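Phosphodiesterase MJ0936 (Methanocaldococcus jannaschii, PDB 2AHD) is a phosphodiesterase of the calcineurin-like phosphoesterase superfamily, with a fold built around two mixed beta-sheets. Local coordinates at residues Ile5-Ala19 / Pro137-Gly151. Sequence-based numbering, arbitrary orientation.
Sequences IMSDTHDHLPNIRKA and PGECCGYLTGIPTIG
I5 and G151 form an antiparallel hydrogen-bonded pair in the six-stranded sheet of this calcineurin-like phosphoesterase fold. Here strand 3-6, which is followed by the S7-D8-T9-H10 loop, runs beside strand 149-154. I5 N gives a nearly straight bond to G151 O (2.7 Å, 177°), and G151 N returns one to I5 O.

G138-C141, ahead of strand 149-154, run beside the S7-H10 loop. C140 N bonds to S7 O at 3.2 Å, and more weakly to D8 O. The helix adds a side-chain bond: N15 ND2 donates to C140 O at 2.8 Å. C140 O lies within 8° of the N15 amide plane. Outside the two segments, E139 OE2 is hydrogen-bonded to H122 ND1, and D8 OD1 accepts from H120 N.

Apolar contacts form two clusters, one on each face of the sheet. On the I5 face, P137 CG packs on I5 CG2 and on S7 CB. On the side of helix 13-24, A19 CB and M6 CB both touch I150 CG2. There C140 SG lies near T9 CG2, A19 CB and M6 CE.

Farther out, the H12 and Y143 rings are near parallel (30°) but slid apart, with little overlap. C141 SG, set between its own N and carbonyl carbon (chi1 57°), reaches the edge of the H10 ring, 3.6 Å from CD2 of H10.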
# COMPACT_ATOMS: atom_id res chain seq x y z
N ILE A 5 4.94 1.07 2.26
CA ILE A 5 3.83 0.22 1.84
C ILE A 5 2.95 -0.17 3.02
O ILE A 5 3.45 -0.51 4.10
CB ILE A 5 4.36 -1.07 1.20
CG1 ILE A 5 5.47 -0.74 0.22
CG2 ILE A 5 3.23 -1.78 0.49
CD1 ILE A 5 6.12 -1.96 -0.39
N MET A 6 1.64 -0.13 2.82
CA MET A 6 0.70 -0.52 3.86
C MET A 6 -0.53 -1.12 3.17
O MET A 6 -0.60 -1.14 1.95
CB MET A 6 0.35 0.69 4.77
CG MET A 6 -0.45 1.80 4.15
SD MET A 6 -0.40 3.27 5.17
CE MET A 6 -1.10 2.76 6.61
N SER A 7 -1.47 -1.65 3.95
CA SER A 7 -2.67 -2.28 3.39
C SER A 7 -3.63 -2.75 4.49
O SER A 7 -3.22 -2.94 5.63
CB SER A 7 -2.27 -3.48 2.51
OG SER A 7 -3.38 -4.11 1.93
N ASP A 8 -4.90 -2.91 4.13
CA ASP A 8 -5.91 -3.38 5.08
C ASP A 8 -5.72 -2.77 6.47
O ASP A 8 -5.22 -3.42 7.37
CB ASP A 8 -5.86 -4.90 5.23
CG ASP A 8 -5.64 -5.60 3.92
OD1 ASP A 8 -6.45 -5.41 3.01
OD2 ASP A 8 -4.64 -6.35 3.79
N THR A 9 -6.14 -1.52 6.64
CA THR A 9 -6.01 -0.87 7.93
C THR A 9 -7.29 -1.06 8.75
O THR A 9 -7.28 -1.01 9.98
CB THR A 9 -5.73 0.61 7.76
OG1 THR A 9 -6.66 1.16 6.81
CG2 THR A 9 -4.31 0.82 7.29
N HIS A 10 -8.40 -1.26 8.05
CA HIS A 10 -9.70 -1.49 8.67
C HIS A 10 -10.07 -0.59 9.84
O HIS A 10 -10.39 -1.07 10.93
CB HIS A 10 -9.79 -2.94 9.08
CG HIS A 10 -9.61 -3.89 7.93
ND1 HIS A 10 -10.61 -4.14 7.02
CD2 HIS A 10 -8.52 -4.56 7.49
CE1 HIS A 10 -10.14 -4.93 6.06
NE2 HIS A 10 -8.87 -5.19 6.32
N ASP A 11 -10.02 0.71 9.61
CA ASP A 11 -10.39 1.71 10.60
C ASP A 11 -9.61 1.74 11.93
O ASP A 11 -9.95 2.52 12.83
CB ASP A 11 -11.88 1.57 10.90
CG ASP A 11 -12.72 1.77 9.67
OD1 ASP A 11 -12.19 2.27 8.67
OD2 ASP A 11 -13.92 1.45 9.72
N HIS A 12 -8.58 0.90 12.04
CA HIS A 12 -7.79 0.85 13.26
C HIS A 12 -6.98 2.13 13.41
O HIS A 12 -5.78 2.15 13.13
CB HIS A 12 -6.86 -0.35 13.21
CG HIS A 12 -6.26 -0.69 14.53
ND1 HIS A 12 -6.06 -1.99 14.95
CD2 HIS A 12 -5.78 0.10 15.52
CE1 HIS A 12 -5.50 -1.99 16.14
NE2 HIS A 12 -5.32 -0.73 16.51
N LEU A 13 -7.63 3.19 13.89
CA LEU A 13 -6.95 4.47 14.02
C LEU A 13 -5.57 4.46 14.67
O LEU A 13 -4.64 5.05 14.14
CB LEU A 13 -7.88 5.46 14.71
CG LEU A 13 -9.02 5.87 13.78
CD1 LEU A 13 -9.92 6.88 14.46
CD2 LEU A 13 -8.44 6.46 12.50
N PRO A 14 -5.42 3.80 15.82
CA PRO A 14 -4.14 3.73 16.52
C PRO A 14 -3.03 3.30 15.59
O PRO A 14 -2.07 4.02 15.36
CB PRO A 14 -4.39 2.71 17.60
CG PRO A 14 -5.79 2.96 17.95
CD PRO A 14 -6.46 3.11 16.61
N ASN A 15 -3.16 2.10 15.04
CA ASN A 15 -2.14 1.57 14.14
C ASN A 15 -1.94 2.44 12.90
O ASN A 15 -0.86 2.46 12.32
CB ASN A 15 -2.50 0.14 13.76
CG ASN A 15 -2.20 -0.83 14.88
OD1 ASN A 15 -2.04 -0.43 16.02
ND2 ASN A 15 -2.12 -2.12 14.55
N ILE A 16 -2.99 3.15 12.50
CA ILE A 16 -2.90 4.02 11.33
C ILE A 16 -1.95 5.18 11.65
O ILE A 16 -1.07 5.52 10.87
CB ILE A 16 -4.29 4.57 10.94
CG1 ILE A 16 -5.15 3.45 10.33
CG2 ILE A 16 -4.13 5.73 9.96
CD1 ILE A 16 -6.60 3.83 10.07
N ARG A 17 -2.15 5.76 12.83
CA ARG A 17 -1.33 6.87 13.29
C ARG A 17 0.10 6.39 13.51
O ARG A 17 1.05 7.06 13.11
CB ARG A 17 -1.88 7.42 14.60
CG ARG A 17 -3.35 7.77 14.56
CD ARG A 17 -3.88 7.81 15.98
NE ARG A 17 -5.33 7.98 16.04
CZ ARG A 17 -5.95 9.10 15.69
NH1 ARG A 17 -5.25 10.13 15.25
NH2 ARG A 17 -7.27 9.18 15.78
N LYS A 18 0.25 5.24 14.17
CA LYS A 18 1.58 4.68 14.42
C LYS A 18 2.34 4.61 13.10
O LYS A 18 3.48 5.06 13.00
CB LYS A 18 1.48 3.27 14.99
CG LYS A 18 1.09 3.17 16.45
CD LYS A 18 1.32 1.76 16.97
CE LYS A 18 1.13 1.64 18.47
NZ LYS A 18 -0.25 1.99 18.86
N ALA A 19 1.68 4.03 12.11
CA ALA A 19 2.24 3.86 10.78
C ALA A 19 2.57 5.19 10.13
O ALA A 19 3.65 5.35 9.57
CB ALA A 19 1.29 3.08 9.90
N PRO A 137 2.39 -6.17 2.22
CA PRO A 137 2.83 -5.61 3.49
C PRO A 137 2.21 -6.21 4.74
O PRO A 137 2.67 -5.96 5.85
CB PRO A 137 2.49 -4.13 3.34
CG PRO A 137 1.30 -4.15 2.45
CD PRO A 137 1.65 -5.18 1.42
N GLY A 138 1.17 -7.03 4.56
CA GLY A 138 0.51 -7.60 5.71
C GLY A 138 -0.59 -6.63 6.14
O GLY A 138 -0.78 -5.60 5.52
N GLU A 139 -1.28 -6.95 7.23
CA GLU A 139 -2.37 -6.12 7.71
C GLU A 139 -1.93 -5.11 8.74
O GLU A 139 -1.32 -5.45 9.75
CB GLU A 139 -3.46 -7.00 8.31
CG GLU A 139 -2.92 -8.03 9.27
CD GLU A 139 -4.00 -8.73 10.05
OE1 GLU A 139 -3.66 -9.52 10.95
OE2 GLU A 139 -5.18 -8.48 9.78
N CYS A 140 -2.24 -3.85 8.50
CA CYS A 140 -1.86 -2.80 9.42
C CYS A 140 -2.67 -2.90 10.71
O CYS A 140 -2.17 -2.55 11.78
CB CYS A 140 -2.06 -1.45 8.75
SG CYS A 140 -1.45 -0.06 9.69
N CYS A 141 -3.91 -3.36 10.62
CA CYS A 141 -4.77 -3.51 11.80
C CYS A 141 -4.31 -4.69 12.64
O CYS A 141 -4.45 -4.69 13.86
CB CYS A 141 -6.22 -3.72 11.39
SG CYS A 141 -6.44 -5.14 10.34
N GLY A 142 -3.76 -5.70 11.96
CA GLY A 142 -3.27 -6.89 12.63
C GLY A 142 -4.36 -7.74 13.21
O GLY A 142 -4.08 -8.70 13.92
N TYR A 143 -5.61 -7.41 12.89
CA TYR A 143 -6.79 -8.12 13.41
C TYR A 143 -6.85 -9.62 13.23
O TYR A 143 -7.14 -10.35 14.17
CB TYR A 143 -8.08 -7.55 12.81
CG TYR A 143 -8.52 -6.25 13.40
CD1 TYR A 143 -8.46 -6.03 14.77
CD2 TYR A 143 -9.04 -5.24 12.60
CE1 TYR A 143 -8.91 -4.84 15.33
CE2 TYR A 143 -9.50 -4.04 13.15
CZ TYR A 143 -9.43 -3.84 14.52
OH TYR A 143 -9.88 -2.66 15.06
N LEU A 144 -6.59 -10.07 12.01
CA LEU A 144 -6.70 -11.48 11.72
C LEU A 144 -5.48 -12.35 11.93
O LEU A 144 -5.56 -13.55 11.76
CB LEU A 144 -7.26 -11.66 10.29
CG LEU A 144 -8.56 -10.86 9.98
CD1 LEU A 144 -9.05 -11.16 8.57
CD2 LEU A 144 -9.65 -11.17 11.02
N THR A 145 -4.35 -11.77 12.32
CA THR A 145 -3.13 -12.56 12.55
C THR A 145 -2.48 -12.18 13.87
O THR A 145 -1.58 -12.86 14.35
CB THR A 145 -2.03 -12.36 11.45
OG1 THR A 145 -1.51 -11.03 11.55
CG2 THR A 145 -2.58 -12.59 10.05
N GLY A 146 -2.93 -11.07 14.44
CA GLY A 146 -2.38 -10.60 15.69
C GLY A 146 -1.04 -9.92 15.54
O GLY A 146 -0.41 -9.56 16.52
N ILE A 147 -0.61 -9.73 14.31
CA ILE A 147 0.68 -9.09 14.03
C ILE A 147 0.53 -7.94 13.05
O ILE A 147 0.53 -8.15 11.83
CB ILE A 147 1.66 -10.11 13.46
CG1 ILE A 147 1.73 -11.30 14.40
CG2 ILE A 147 3.03 -9.48 13.27
CD1 ILE A 147 2.56 -12.40 13.89
N PRO A 148 0.39 -6.70 13.56
CA PRO A 148 0.24 -5.55 12.67
C PRO A 148 1.57 -5.19 11.99
O PRO A 148 2.59 -5.03 12.66
CB PRO A 148 -0.26 -4.46 13.62
CG PRO A 148 0.42 -4.79 14.87
CD PRO A 148 0.28 -6.29 14.96
N THR A 149 1.56 -5.06 10.67
CA THR A 149 2.77 -4.73 9.95
C THR A 149 2.59 -3.80 8.75
O THR A 149 1.50 -3.67 8.18
CB THR A 149 3.50 -6.01 9.43
OG1 THR A 149 2.60 -6.80 8.66
CG2 THR A 149 4.00 -6.84 10.58
N ILE A 150 3.69 -3.13 8.41
CA ILE A 150 3.75 -2.23 7.27
C ILE A 150 5.12 -2.54 6.73
O ILE A 150 5.80 -3.42 7.24
CB ILE A 150 3.71 -0.73 7.67
CG1 ILE A 150 4.84 -0.42 8.64
CG2 ILE A 150 2.35 -0.38 8.24
CD1 ILE A 150 4.78 0.96 9.23
N GLY A 151 5.53 -1.82 5.69
CA GLY A 151 6.84 -2.08 5.12
C GLY A 151 7.44 -0.87 4.43
O GLY A 151 6.73 0.05 4.06